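Local coordinates for protein putative peptidase (Clostridium acetobutylicum, PDB 3K9T) that is a zinc-binding, homotrimeric aminopeptidase-like protein that may serve the biosynthesis of modified polysaccharides and is not expected to act as a peptidase, at residues Asp43-Arg46 / Pro50-Ile53; Tyr20-Glu25 / Ile204-Lys209. All coordinates share one frame; numbering follows the deposited sequence.

Interaction 1: residues Asp43-Arg46 / Pro50-Ile53; sequences DIIR and PLEI
Arg46 and Leu51 carry much of this surface contact, in which the methylenes of Arg46 and the face of its guanidinium both pack against segment 50-53. Among the apolar contacts, Arg46 CG lies 3.8 Å from Leu51 CB, the two side chains crossing nearly at a right angle. Beneath them, on the buried side, Leu51 CD1 meets Ile45 CG2 at 3.8 Å; chi1 of -66° sets Ile45 CG2 anti to the backbone N, facing Leu51. A bend at chi3 (-59°) turns the Arg46 chain so that its guanidinium lies over Ile53, whose CG1 sits 3.6 Å below the plane, under the centre of the group.

The polar contacts spread around that same group. Arg46 NH2 forms a salt bridge to Asp43 OD1 of its own segment (2.7 Å), and NE hydrogen-bonds to Met42 O. Arg46 NH1 gives a hydrogen bond of 2.8 Å to a water, which in turn donates to Leu51 O at 2.6 Å, so a single bridging water supplies the polar link between the segments. Partners at NE, NH1 and NH2 together should restrict the rotation of the guanidinium.

The contact closes a short helix-to-strand connection: helix 36-45 ends and the chain turns into strand 52-57, an outermost strand, within this chain, of the mixed sheet, while Ile45 and Leu51 both meet Phe224 on strand 219-225 of that sheet in the aminopeptidase-like alpha/beta fold.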
loop_
_atom_site.group_PDB
_atom_site.type_symbol
_atom_site.label_atom_id
_atom_site.label_comp_id
_atom_site.label_asym_id
_atom_site.label_seq_id
_atom_site.Cartn_x
_atom_site.Cartn_y
_atom_site.Cartn_z
ATOM N N ASP A 43 -10.085 30.156 37.939
ATOM C CA ASP A 43 -9.586 30.287 39.307
ATOM C C ASP A 43 -9.147 28.940 39.858
ATOM O O ASP A 43 -8.087 28.818 40.493
ATOM C CB ASP A 43 -10.636 30.898 40.243
ATOM C CG ASP A 43 -10.941 32.332 39.909
ATOM O OD1 ASP A 43 -10.070 32.998 39.353
ATOM O OD2 ASP A 43 -12.042 32.804 40.213
ATOM N N ILE A 44 -9.973 27.926 39.624
ATOM C CA ILE A 44 -9.701 26.603 40.163
ATOM C C ILE A 44 -8.477 26.021 39.496
ATOM O O ILE A 44 -7.617 25.477 40.181
ATOM C CB ILE A 44 -10.942 25.657 40.095
ATOM C CG1 ILE A 44 -12.035 26.218 41.046
ATOM C CG2 ILE A 44 -10.505 24.217 40.436
ATOM C CD1 ILE A 44 -13.478 25.827 40.776
ATOM N N ILE A 45 -8.377 26.179 38.175
ATOM C CA ILE A 45 -7.199 25.707 37.461
ATOM C C ILE A 45 -5.926 26.340 38.043
ATOM O O ILE A 45 -4.900 25.656 38.174
ATOM C CB ILE A 45 -7.264 25.961 35.918
ATOM C CG1 ILE A 45 -8.382 25.122 35.290
ATOM C CG2 ILE A 45 -5.893 25.586 35.269
ATOM C CD1 ILE A 45 -8.919 25.616 33.888
ATOM N N ARG A 46 -6.001 27.622 38.431
ATOM C CA ARG A 46 -4.820 28.340 38.913
ATOM C C ARG A 46 -4.456 27.943 40.319
ATOM O O ARG A 46 -3.476 28.412 40.829
ATOM C CB ARG A 46 -4.961 29.863 38.762
ATOM C CG ARG A 46 -4.608 30.323 37.310
ATOM C CD ARG A 46 -4.829 31.773 37.078
ATOM N NE ARG A 46 -6.221 32.108 37.320
ATOM C CZ ARG A 46 -6.698 33.343 37.461
ATOM N NH1 ARG A 46 -5.901 34.431 37.389
ATOM N NH2 ARG A 46 -7.997 33.483 37.674
ATOM N N PRO A 50 0.049 27.919 36.991
ATOM C CA PRO A 50 -0.131 29.305 36.699
ATOM C C PRO A 50 -0.853 29.408 35.368
ATOM O O PRO A 50 -0.735 28.480 34.547
ATOM C CB PRO A 50 1.309 29.826 36.562
ATOM C CG PRO A 50 2.183 28.732 37.039
ATOM C CD PRO A 50 1.426 27.496 36.720
ATOM N N LEU A 51 -1.636 30.472 35.182
ATOM C CA LEU A 51 -2.162 30.802 33.874
ATOM C C LEU A 51 -2.138 32.295 33.683
ATOM O O LEU A 51 -2.292 33.068 34.630
ATOM C CB LEU A 51 -3.608 30.391 33.685
ATOM C CG LEU A 51 -4.091 28.966 33.576
ATOM C CD1 LEU A 51 -5.625 29.051 33.676
ATOM C CD2 LEU A 51 -3.595 28.239 32.283
ATOM N N GLU A 52 -1.964 32.700 32.434
ATOM C CA GLU A 52 -2.287 34.054 32.065
ATOM C C GLU A 52 -3.733 34.021 31.519
ATOM O O GLU A 52 -4.059 33.247 30.606
ATOM C CB GLU A 52 -1.306 34.622 31.060
ATOM C CG GLU A 52 -1.762 35.997 30.660
ATOM C CD GLU A 52 -0.803 36.719 29.760
ATOM O OE1 GLU A 52 0.119 36.064 29.217
ATOM O OE2 GLU A 52 -1.015 37.947 29.590
ATOM N N ILE A 53 -4.601 34.825 32.123
ATOM C CA ILE A 53 -6.005 34.919 31.724
ATOM C C ILE A 53 -6.196 36.117 30.786
ATOM O O ILE A 53 -5.718 37.212 31.048
ATOM C CB ILE A 53 -6.906 35.014 32.959
ATOM C CG1 ILE A 53 -6.712 33.758 33.828
ATOM C CG2 ILE A 53 -8.378 35.199 32.574
ATOM C CD1 ILE A 53 -7.140 32.469 33.180
HETATM O O HOH W 1 -3.405 34.701 36.255
#

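Interaction 2: residues Tyr20-Glu25 / Ile204-Lys209; sequences YNLIEE and ITFIAK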
loop_
_atom_site.group_PDB
_atom_site.type_symbol
_atom_site.label_atom_id
_atom_site.label_comp_id
_atom_site.label_asym_id
_atom_site.label_seq_id
_atom_site.Cartn_x
_atom_site.Cartn_y
_atom_site.Cartn_z
ATOM N N TYR A 20 -9.514 13.201 38.918
ATOM C CA TYR A 20 -10.953 13.048 39.188
ATOM C C TYR A 20 -11.492 14.134 40.148
ATOM O O TYR A 20 -12.555 14.741 39.908
ATOM C CB TYR A 20 -11.291 11.662 39.768
ATOM C CG TYR A 20 -12.737 11.635 40.175
ATOM C CD1 TYR A 20 -13.744 11.519 39.215
ATOM C CD2 TYR A 20 -13.113 11.844 41.483
ATOM C CE1 TYR A 20 -15.074 11.560 39.563
ATOM C CE2 TYR A 20 -14.443 11.875 41.838
ATOM C CZ TYR A 20 -15.432 11.737 40.877
ATOM O OH TYR A 20 -16.781 11.780 41.240
ATOM N N ASN A 21 -10.747 14.356 41.236
ATOM C CA ASN A 21 -11.115 15.329 42.263
ATOM C C ASN A 21 -11.242 16.757 41.727
ATOM O O ASN A 21 -12.116 17.503 42.190
ATOM C CB ASN A 21 -10.127 15.300 43.402
ATOM C CG ASN A 21 -10.190 14.015 44.213
ATOM O OD1 ASN A 21 -11.171 13.273 44.161
ATOM N ND2 ASN A 21 -9.121 13.748 44.987
ATOM N N LEU A 22 -10.376 17.119 40.771
ATOM C CA LEU A 22 -10.460 18.396 40.070
ATOM C C LEU A 22 -11.747 18.449 39.226
ATOM O O LEU A 22 -12.450 19.472 39.196
ATOM C CB LEU A 22 -9.219 18.612 39.181
ATOM C CG LEU A 22 -9.136 19.880 38.296
ATOM C CD1 LEU A 22 -9.557 21.126 39.091
ATOM C CD2 LEU A 22 -7.729 20.061 37.596
ATOM N N ILE A 23 -12.064 17.346 38.546
ATOM C CA ILE A 23 -13.288 17.256 37.759
ATOM C C ILE A 23 -14.457 17.462 38.705
ATOM O O ILE A 23 -15.354 18.272 38.444
ATOM C CB ILE A 23 -13.404 15.881 37.029
ATOM C CG1 ILE A 23 -12.363 15.795 35.880
ATOM C CG2 ILE A 23 -14.910 15.586 36.586
ATOM C CD1 ILE A 23 -12.143 14.393 35.335
ATOM N N GLU A 24 -14.447 16.748 39.820
ATOM C CA GLU A 24 -15.568 16.852 40.750
ATOM C C GLU A 24 -15.746 18.299 41.244
ATOM O O GLU A 24 -16.865 18.794 41.303
ATOM C CB GLU A 24 -15.361 15.892 41.913
ATOM C CG GLU A 24 -16.546 15.739 42.832
ATOM C CD GLU A 24 -16.288 14.691 43.891
ATOM O OE1 GLU A 24 -15.439 14.973 44.742
ATOM O OE2 GLU A 24 -16.883 13.591 43.858
ATOM N N GLU A 25 -14.641 18.958 41.608
ATOM C CA GLU A 25 -14.676 20.356 42.022
ATOM C C GLU A 25 -15.221 21.270 40.904
ATOM O O GLU A 25 -15.992 22.195 41.158
ATOM C CB GLU A 25 -13.278 20.839 42.447
ATOM C CG GLU A 25 -13.278 22.305 42.917
ATOM C CD GLU A 25 -11.983 22.760 43.595
ATOM O OE1 GLU A 25 -11.019 21.982 43.700
ATOM O OE2 GLU A 25 -11.941 23.924 44.033
ATOM N N ILE A 204 -5.128 18.037 31.022
ATOM C CA ILE A 204 -4.140 18.988 30.534
ATOM C C ILE A 204 -3.566 19.750 31.742
ATOM O O ILE A 204 -2.371 20.015 31.788
ATOM C CB ILE A 204 -4.835 19.895 29.453
ATOM C CG1 ILE A 204 -5.067 19.086 28.177
ATOM C CG2 ILE A 204 -4.111 21.075 29.087
ATOM C CD1 ILE A 204 -3.884 18.472 27.665
ATOM N N THR A 205 -4.396 20.026 32.753
ATOM C CA THR A 205 -3.916 20.695 33.953
ATOM C C THR A 205 -2.791 19.882 34.603
ATOM O O THR A 205 -1.694 20.411 34.879
ATOM C CB THR A 205 -5.058 21.015 34.915
ATOM O OG1 THR A 205 -5.909 21.966 34.261
ATOM C CG2 THR A 205 -4.531 21.629 36.250
ATOM N N PHE A 206 -3.035 18.589 34.767
ATOM C CA PHE A 206 -2.047 17.706 35.369
ATOM C C PHE A 206 -0.830 17.398 34.486
ATOM O O PHE A 206 0.250 17.172 34.997
ATOM C CB PHE A 206 -2.715 16.451 35.940
ATOM C CG PHE A 206 -3.294 16.684 37.312
ATOM C CD1 PHE A 206 -4.501 17.346 37.467
ATOM C CD2 PHE A 206 -2.594 16.313 38.444
ATOM C CE1 PHE A 206 -5.017 17.598 38.724
ATOM C CE2 PHE A 206 -3.105 16.553 39.705
ATOM C CZ PHE A 206 -4.322 17.184 39.851
ATOM N N ILE A 207 -0.997 17.414 33.172
ATOM C CA ILE A 207 0.145 17.269 32.293
ATOM C C ILE A 207 1.020 18.496 32.495
ATOM O O ILE A 207 2.198 18.343 32.733
ATOM C CB ILE A 207 -0.240 17.097 30.821
ATOM C CG1 ILE A 207 -0.885 15.720 30.650
ATOM C CG2 ILE A 207 1.017 17.231 29.910
ATOM C CD1 ILE A 207 -1.741 15.652 29.441
ATOM N N ALA A 208 0.422 19.688 32.436
ATOM C CA ALA A 208 1.146 20.961 32.674
ATOM C C ALA A 208 1.865 20.922 34.035
ATOM O O ALA A 208 3.044 21.263 34.141
ATOM C CB ALA A 208 0.199 22.160 32.591
ATOM N N LYS A 209 1.155 20.429 35.044
ATOM C CA LYS A 209 1.690 20.362 36.389
ATOM C C LYS A 209 2.952 19.475 36.460
ATOM O O LYS A 209 3.916 19.830 37.138
ATOM C CB LYS A 209 0.603 19.861 37.333
ATOM C CG LYS A 209 0.947 20.045 38.770
ATOM C CD LYS A 209 0.036 19.272 39.725
ATOM C CE LYS A 209 -1.355 19.809 39.804
ATOM N NZ LYS A 209 -1.906 19.555 41.201
#
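Leu22 pushes one methyl, CD2, between two neighbours on the facing helix, overlapping Thr205 and Phe206 together. CD2 is 3.8 Å from Thr205 CG2, and the two side chains meet at about a right angle. The same methyl lies 3.8 Å from Phe206 CE1, at the edge of the ring and near its plane, while the side chains of Leu22 and Phe206 run antiparallel alongside one another. With CG anti to the backbone N (chi1 177°), Leu22 extends across the gap between backbones whose nearest CA atoms, those of Leu22 and Thr205, are 9.2 Å apart. This is helix-on-helix packing within the aminopeptidase-like fold, where two helices distant in sequence, 12-26 and 194-211, come together and Leu22 also touches Ala202, one turn earlier on the second helix.

Thr205 presents its methyl to Leu22 while its hydroxyl OG1 bonds back to the carbonyl of Val201, so the polar end of this buried residue is satisfied within its own helix. The Phe206 ring is confined on more than one side: Lys209 CE lies 3.7 Å off one face, nearer the ring's rim than its centre, and the ring of His48 meets it with planes at about 55°. Lys209 NZ hydrogen-bonds to His48 ND1, tying that imidazole to the helix that carries the phenylalanine.

How the interactions relate
The pair is an example of contact chemistry differing with depth. Interaction 1 lies toward the surface and combines methylene packing and a bridging water, beside a salt bridge within its helical segment; interaction 2 is buried, and across it only carbon meets carbon. In sequence the first is local, three residues separating its segments, whereas the second closes a loop of 178 residues in which the first is nested. Their centres are about 12 Å apart and they touch directly: Ile44 CG2 reaches Leu22 CD1 at 3.5 Å, and Ile45 CG2 comes within 3.8 Å of Thr205 OG1. Helix 36-45 thus packs against both helices of interaction 2, the turn within interaction 1 supplies its His48, and Phe224 touches Thr205.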